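Local coordinates for protein superoxide dismutase (Leishmania major, PDB 4F2N) that catalyses the dismutation of superoxide to dioxygen and hydrogen peroxide at an iron centre, acting as an iron superoxide dismutase, at residues L21-L26 / G183-F188; K80-I85 / A103-H108. One frame throughout, in Å; residues are numbered along the deposited sequence.

Interaction 1. Residues L21-L26 / G183-F188; sequences LCYHTL and GLRPIF
A cation-pi stack between Y23 and R185 brings the N-terminal segment 21-26 against the start of strand 185-191, an outermost strand of the chain's three-stranded antiparallel sheet. The guanidinium lies almost flat on one ring face, planes 7° apart and centres 3.8 Å apart. It sits over the CB end of the phenol: R185 NH2 is 3.5 Å from Y23 CB, while R185 NE passes near Y23 CD2. R185 CD adds a CH-pi contact farther along the same face, 3.9 Å from the centroid of the Y23 ring. With Y23 CG swung opposite its backbone N (chi1 175°) and R185 extended from CG to NE, the methylenes and head of the arginine lie along the ring. R185 NH1 is also held by the carbonyl of A228, and Y23 touches M224 and R227, so helix 218-229 shares the site. Beyond the stack, T25 OG1 packs 3.5 Å from P186 CD. Water 1, in the plane of the Y23 ring at its hydroxyl edge, joins the two segments: it is hydrogen-bonded to Y23 OH (2.8 Å) and T25 OG1 (2.9 Å) and donates to P186 O (2.7 Å). Cation-pi stack and water bridge together fasten the N-terminal segment to the edge strand of the alpha/beta C-terminal domain of the iron/manganese superoxide dismutases.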
loop_
_atom_site.group_PDB
_atom_site.type_symbol
_atom_site.label_atom_id
_atom_site.label_comp_id
_atom_site.label_asym_id
_atom_site.label_seq_id
_atom_site.Cartn_x
_atom_site.Cartn_y
_atom_site.Cartn_z
ATOM N N LEU B 21 15.771 -25.158 -16.781
ATOM C CA LEU B 21 14.924 -26.354 -17.060
ATOM C C LEU B 21 14.058 -26.754 -15.858
ATOM O O LEU B 21 14.195 -27.850 -15.310
ATOM C CB LEU B 21 15.762 -27.550 -17.579
ATOM C CG LEU B 21 15.660 -27.870 -19.091
ATOM C CD1 LEU B 21 16.522 -26.944 -19.940
ATOM C CD2 LEU B 21 15.991 -29.315 -19.403
ATOM N N CYS B 22 13.172 -25.850 -15.464
ATOM C CA CYS B 22 12.180 -26.109 -14.438
ATOM C C CYS B 22 10.880 -25.402 -14.804
ATOM O O CYS B 22 10.828 -24.633 -15.769
ATOM C CB CYS B 22 12.671 -25.671 -13.058
ATOM S SG CYS B 22 13.120 -23.933 -12.977
ATOM N N TYR B 23 9.825 -25.717 -14.063
ATOM C CA TYR B 23 8.506 -25.153 -14.290
ATOM C C TYR B 23 8.562 -23.631 -14.058
ATOM O O TYR B 23 9.132 -23.176 -13.072
ATOM C CB TYR B 23 7.541 -25.816 -13.301
ATOM C CG TYR B 23 6.135 -25.261 -13.303
ATOM C CD1 TYR B 23 5.122 -25.909 -14.003
ATOM C CD2 TYR B 23 5.825 -24.091 -12.608
ATOM C CE1 TYR B 23 3.831 -25.399 -14.024
ATOM C CE2 TYR B 23 4.533 -23.572 -12.607
ATOM C CZ TYR B 23 3.548 -24.224 -13.318
ATOM O OH TYR B 23 2.266 -23.733 -13.314
ATOM N N HIS B 24 7.960 -22.842 -14.952
ATOM C CA HIS B 24 7.754 -21.414 -14.678
ATOM C C HIS B 24 6.295 -21.131 -14.785
ATOM O O HIS B 24 5.592 -21.755 -15.601
ATOM C CB HIS B 24 8.526 -20.527 -15.662
ATOM C CG HIS B 24 10.025 -20.695 -15.587
ATOM N ND1 HIS B 24 10.682 -21.588 -16.334
ATOM C CD2 HIS B 24 10.993 -20.046 -14.811
ATOM C CE1 HIS B 24 12.003 -21.529 -16.053
ATOM N NE2 HIS B 24 12.190 -20.578 -15.139
ATOM N N THR B 25 5.818 -20.185 -13.974
ATOM C CA THR B 25 4.409 -19.812 -14.024
ATOM C C THR B 25 4.074 -19.089 -15.347
ATOM O O THR B 25 3.027 -19.371 -15.969
ATOM C CB THR B 25 4.030 -18.952 -12.799
ATOM O OG1 THR B 25 4.101 -19.769 -11.629
ATOM C CG2 THR B 25 2.612 -18.438 -12.915
ATOM N N LEU B 26 4.940 -18.149 -15.745
ATOM C CA LEU B 26 4.807 -17.465 -17.056
ATOM C C LEU B 26 6.102 -17.595 -17.862
ATOM O O LEU B 26 6.897 -16.640 -17.907
ATOM C CB LEU B 26 4.496 -15.966 -16.851
ATOM C CG LEU B 26 3.178 -15.613 -16.149
ATOM C CD1 LEU B 26 3.064 -14.095 -15.961
ATOM C CD2 LEU B 26 2.000 -16.201 -16.921
ATOM N N GLY B 183 7.844 -21.637 -3.467
ATOM C CA GLY B 183 7.653 -22.879 -4.253
ATOM C C GLY B 183 6.193 -23.193 -4.563
ATOM O O GLY B 183 5.876 -24.268 -5.101
ATOM N N LEU B 184 5.294 -22.273 -4.233
ATOM C CA LEU B 184 3.883 -22.459 -4.630
ATOM C C LEU B 184 3.716 -22.078 -6.104
ATOM O O LEU B 184 4.535 -21.344 -6.643
ATOM C CB LEU B 184 2.935 -21.644 -3.737
ATOM C CG LEU B 184 2.856 -22.131 -2.264
ATOM C CD1 LEU B 184 1.847 -21.287 -1.495
ATOM C CD2 LEU B 184 2.471 -23.603 -2.135
ATOM N N ARG B 185 2.634 -22.545 -6.725
ATOM C CA ARG B 185 2.376 -22.293 -8.131
ATOM C C ARG B 185 1.067 -21.569 -8.266
ATOM O O ARG B 185 0.020 -22.188 -8.129
ATOM C CB ARG B 185 2.335 -23.626 -8.896
ATOM C CG ARG B 185 3.703 -24.279 -8.978
ATOM C CD ARG B 185 3.665 -25.639 -9.694
ATOM N NE ARG B 185 5.005 -26.205 -9.855
ATOM C CZ ARG B 185 5.297 -27.332 -10.526
ATOM N NH1 ARG B 185 4.362 -28.066 -11.089
ATOM N NH2 ARG B 185 6.549 -27.743 -10.604
ATOM N N PRO B 186 1.126 -20.251 -8.484
ATOM C CA PRO B 186 -0.071 -19.420 -8.627
ATOM C C PRO B 186 -0.921 -19.875 -9.797
ATOM O O PRO B 186 -0.376 -20.256 -10.841
ATOM C CB PRO B 186 0.512 -18.001 -8.888
ATOM C CG PRO B 186 1.874 -18.051 -8.239
ATOM C CD PRO B 186 2.368 -19.442 -8.576
ATOM N N ILE B 187 -2.248 -19.838 -9.622
ATOM C CA ILE B 187 -3.184 -20.070 -10.714
ATOM C C ILE B 187 -4.166 -18.920 -10.872
ATOM O O ILE B 187 -4.813 -18.806 -11.911
ATOM C CB ILE B 187 -3.909 -21.459 -10.641
ATOM C CG1 ILE B 187 -4.967 -21.476 -9.529
ATOM C CG2 ILE B 187 -2.892 -22.596 -10.472
ATOM C CD1 ILE B 187 -5.769 -22.770 -9.442
ATOM N N PHE B 188 -4.256 -18.056 -9.851
ATOM C CA PHE B 188 -5.122 -16.864 -9.884
ATOM C C PHE B 188 -4.621 -15.835 -8.876
ATOM O O PHE B 188 -4.076 -16.212 -7.817
ATOM C CB PHE B 188 -6.566 -17.230 -9.554
ATOM C CG PHE B 188 -7.483 -16.021 -9.542
ATOM C CD1 PHE B 188 -7.701 -15.301 -10.723
ATOM C CD2 PHE B 188 -8.047 -15.549 -8.350
ATOM C CE1 PHE B 188 -8.492 -14.159 -10.734
ATOM C CE2 PHE B 188 -8.873 -14.418 -8.358
ATOM C CZ PHE B 188 -9.084 -13.719 -9.555
HETATM O O HOH W 1 1.858 -21.644 -11.523
#

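Interaction 2. Residues K80-I85 / A103-H108. With FE2 (Fe (II) ion), chain N.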
loop_
_atom_site.group_PDB
_atom_site.type_symbol
_atom_site.label_atom_id
_atom_site.label_comp_id
_atom_site.label_asym_id
_atom_site.label_seq_id
_atom_site.Cartn_x
_atom_site.Cartn_y
_atom_site.Cartn_z
ATOM N N LYS B 80 16.475 -14.483 -20.156
ATOM C CA LYS B 80 15.971 -15.264 -19.023
ATOM C C LYS B 80 14.570 -14.838 -18.634
ATOM O O LYS B 80 14.156 -13.726 -18.978
ATOM C CB LYS B 80 16.913 -15.121 -17.830
ATOM C CG LYS B 80 18.253 -15.815 -18.042
ATOM C CD LYS B 80 19.282 -15.231 -17.080
ATOM C CE LYS B 80 20.511 -16.130 -16.900
ATOM N NZ LYS B 80 20.766 -16.965 -18.106
ATOM N N THR B 81 13.845 -15.709 -17.929
ATOM C CA THR B 81 12.517 -15.346 -17.396
ATOM C C THR B 81 12.604 -14.300 -16.292
ATOM O O THR B 81 13.597 -14.213 -15.536
ATOM C CB THR B 81 11.728 -16.556 -16.829
ATOM O OG1 THR B 81 12.474 -17.154 -15.755
ATOM C CG2 THR B 81 11.490 -17.615 -17.933
ATOM N N ILE B 82 11.552 -13.514 -16.199
ATOM C CA ILE B 82 11.377 -12.604 -15.074
ATOM C C ILE B 82 11.394 -13.376 -13.750
ATOM O O ILE B 82 11.987 -12.920 -12.782
ATOM C CB ILE B 82 10.085 -11.779 -15.236
ATOM C CG1 ILE B 82 10.128 -10.956 -16.554
ATOM C CG2 ILE B 82 9.845 -10.871 -14.025
ATOM C CD1 ILE B 82 11.279 -9.971 -16.660
ATOM N N GLU B 83 10.782 -14.563 -13.718
ATOM C CA GLU B 83 10.803 -15.389 -12.501
ATOM C C GLU B 83 12.219 -15.750 -12.042
ATOM O O GLU B 83 12.509 -15.858 -10.845
ATOM C CB GLU B 83 10.014 -16.661 -12.746
ATOM C CG GLU B 83 8.532 -16.383 -12.728
ATOM C CD GLU B 83 7.732 -17.511 -13.340
ATOM O OE1 GLU B 83 7.629 -18.552 -12.669
ATOM O OE2 GLU B 83 7.201 -17.333 -14.466
ATOM N N GLU B 84 13.117 -15.931 -12.994
ATOM C CA GLU B 84 14.507 -16.178 -12.632
ATOM C C GLU B 84 15.088 -14.968 -11.867
ATOM O O GLU B 84 15.824 -15.132 -10.885
ATOM C CB GLU B 84 15.324 -16.507 -13.885
ATOM C CG GLU B 84 16.768 -16.843 -13.606
ATOM C CD GLU B 84 17.418 -17.684 -14.704
ATOM O OE1 GLU B 84 16.708 -18.308 -15.542
ATOM O OE2 GLU B 84 18.665 -17.719 -14.724
ATOM N N ILE B 85 14.746 -13.759 -12.295
ATOM C CA ILE B 85 15.210 -12.561 -11.570
ATOM C C ILE B 85 14.635 -12.533 -10.124
ATOM O O ILE B 85 15.352 -12.300 -9.159
ATOM C CB ILE B 85 14.893 -11.254 -12.328
ATOM C CG1 ILE B 85 15.457 -11.277 -13.770
ATOM C CG2 ILE B 85 15.397 -10.044 -11.544
ATOM C CD1 ILE B 85 15.092 -10.063 -14.607
ATOM N N ALA B 103 9.277 -8.624 -9.376
ATOM C CA ALA B 103 8.063 -9.251 -8.813
ATOM C C ALA B 103 6.811 -8.475 -9.213
ATOM O O ALA B 103 5.845 -9.087 -9.635
ATOM C CB ALA B 103 8.155 -9.394 -7.292
ATOM N N GLN B 104 6.808 -7.141 -9.091
ATOM C CA GLN B 104 5.625 -6.381 -9.537
ATOM C C GLN B 104 5.332 -6.559 -11.025
ATOM O O GLN B 104 4.157 -6.600 -11.440
ATOM C CB GLN B 104 5.723 -4.883 -9.174
ATOM C CG GLN B 104 5.524 -4.618 -7.676
ATOM C CD GLN B 104 4.079 -4.895 -7.212
ATOM O OE1 GLN B 104 3.692 -6.057 -6.995
ATOM N NE2 GLN B 104 3.290 -3.839 -7.046
ATOM N N HIS B 105 6.380 -6.648 -11.853
ATOM C CA HIS B 105 6.175 -6.901 -13.288
ATOM C C HIS B 105 5.488 -8.233 -13.492
ATOM O O HIS B 105 4.475 -8.333 -14.191
ATOM C CB HIS B 105 7.486 -6.783 -14.092
ATOM C CG HIS B 105 7.356 -7.157 -15.552
ATOM N ND1 HIS B 105 6.269 -6.836 -16.301
ATOM C CD2 HIS B 105 8.244 -7.823 -16.416
ATOM C CE1 HIS B 105 6.448 -7.266 -17.563
ATOM N NE2 HIS B 105 7.641 -7.891 -17.634
ATOM N N PHE B 106 6.011 -9.252 -12.845
ATOM C CA PHE B 106 5.421 -10.580 -12.927
ATOM C C PHE B 106 3.984 -10.547 -12.373
ATOM O O PHE B 106 3.053 -11.080 -13.014
ATOM C CB PHE B 106 6.271 -11.607 -12.150
ATOM C CG PHE B 106 5.571 -12.938 -11.968
ATOM C CD1 PHE B 106 5.709 -13.939 -12.927
ATOM C CD2 PHE B 106 4.744 -13.173 -10.867
ATOM C CE1 PHE B 106 5.021 -15.158 -12.800
ATOM C CE2 PHE B 106 4.056 -14.379 -10.720
ATOM C CZ PHE B 106 4.203 -15.381 -11.695
ATOM N N ASN B 107 3.799 -9.936 -11.200
ATOM C CA ASN B 107 2.486 -9.984 -10.534
ATOM C C ASN B 107 1.425 -9.364 -11.419
ATOM O O ASN B 107 0.339 -9.937 -11.567
ATOM C CB ASN B 107 2.495 -9.283 -9.168
ATOM C CG ASN B 107 3.381 -9.987 -8.165
ATOM O OD1 ASN B 107 3.690 -11.188 -8.306
ATOM N ND2 ASN B 107 3.790 -9.255 -7.145
ATOM N N HIS B 108 1.741 -8.213 -12.024
ATOM C CA HIS B 108 0.763 -7.531 -12.914
ATOM C C HIS B 108 0.513 -8.316 -14.180
ATOM O O HIS B 108 -0.634 -8.418 -14.631
ATOM C CB HIS B 108 1.185 -6.084 -13.255
ATOM C CG HIS B 108 0.997 -5.116 -12.095
ATOM N ND1 HIS B 108 1.929 -4.959 -11.113
ATOM C CD2 HIS B 108 -0.080 -4.319 -11.742
ATOM C CE1 HIS B 108 1.484 -4.094 -10.199
ATOM N NE2 HIS B 108 0.240 -3.705 -10.560
HETATM FE FE FE2 N . -1.182 -3.028 -9.245
HETATM O O HOH W 2 0.128 -3.642 -7.511
#
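The H105 imidazole has I82 CD1 at its edge, in the ring plane, while the F106 phenyl has N107 OD1 at its edge and takes the carboxylate of E83 obliquely, the two planes 56° apart. Together they join helix 82-89 to helix 96-113 within the alpha-hairpin domain of iron/manganese superoxide dismutases. Both rings have CG opposite the backbone N (chi1 175° for H105, 169° for F106), which turns them toward helix 82-89. I82 crosses H105 at about a right angle, with I82 CG1 3.7 Å from H105 CD2, and its other branch slides past F106, with I82 CG2 4.1 Å from F106 CB. E83 OE2 lies 3.5 Å from F106 CE1, but the carboxylate's hydrogen bonds are with T25 N (to OE1) and L26 N (to OE2); H105 ND1 is hydrogen-bonded to H63 NE2. H108 ND1 donates to Q104 O (2.8 Å) within the imidazole plane, helping to hold the rotation of a ring whose NE2 lies 2.0 Å from the iron, bound also by H58, D191 and H195. Q104, in the second shell, donates from NE2 over 3.2 Å to water 2, which sits 2.3 Å from the iron.

Interactions 1 and 2 have their centres 11 Å apart and touch directly, with E83 as the shared residue: it belongs to interaction 2 but also meets the end of segment 21-26, where H24 packs on T81. Along the chain, interaction 2 is nested within the loop closed by interaction 1. The N-terminal segment thus lies between the alpha-hairpin domain and the edge of the C-terminal sheet, with T25 and L26 also touching F106 and F110 of helix 96-113. That helix supplies H108 and strand 185-191 supplies D191, so each interaction includes part of an element carrying an iron ligand.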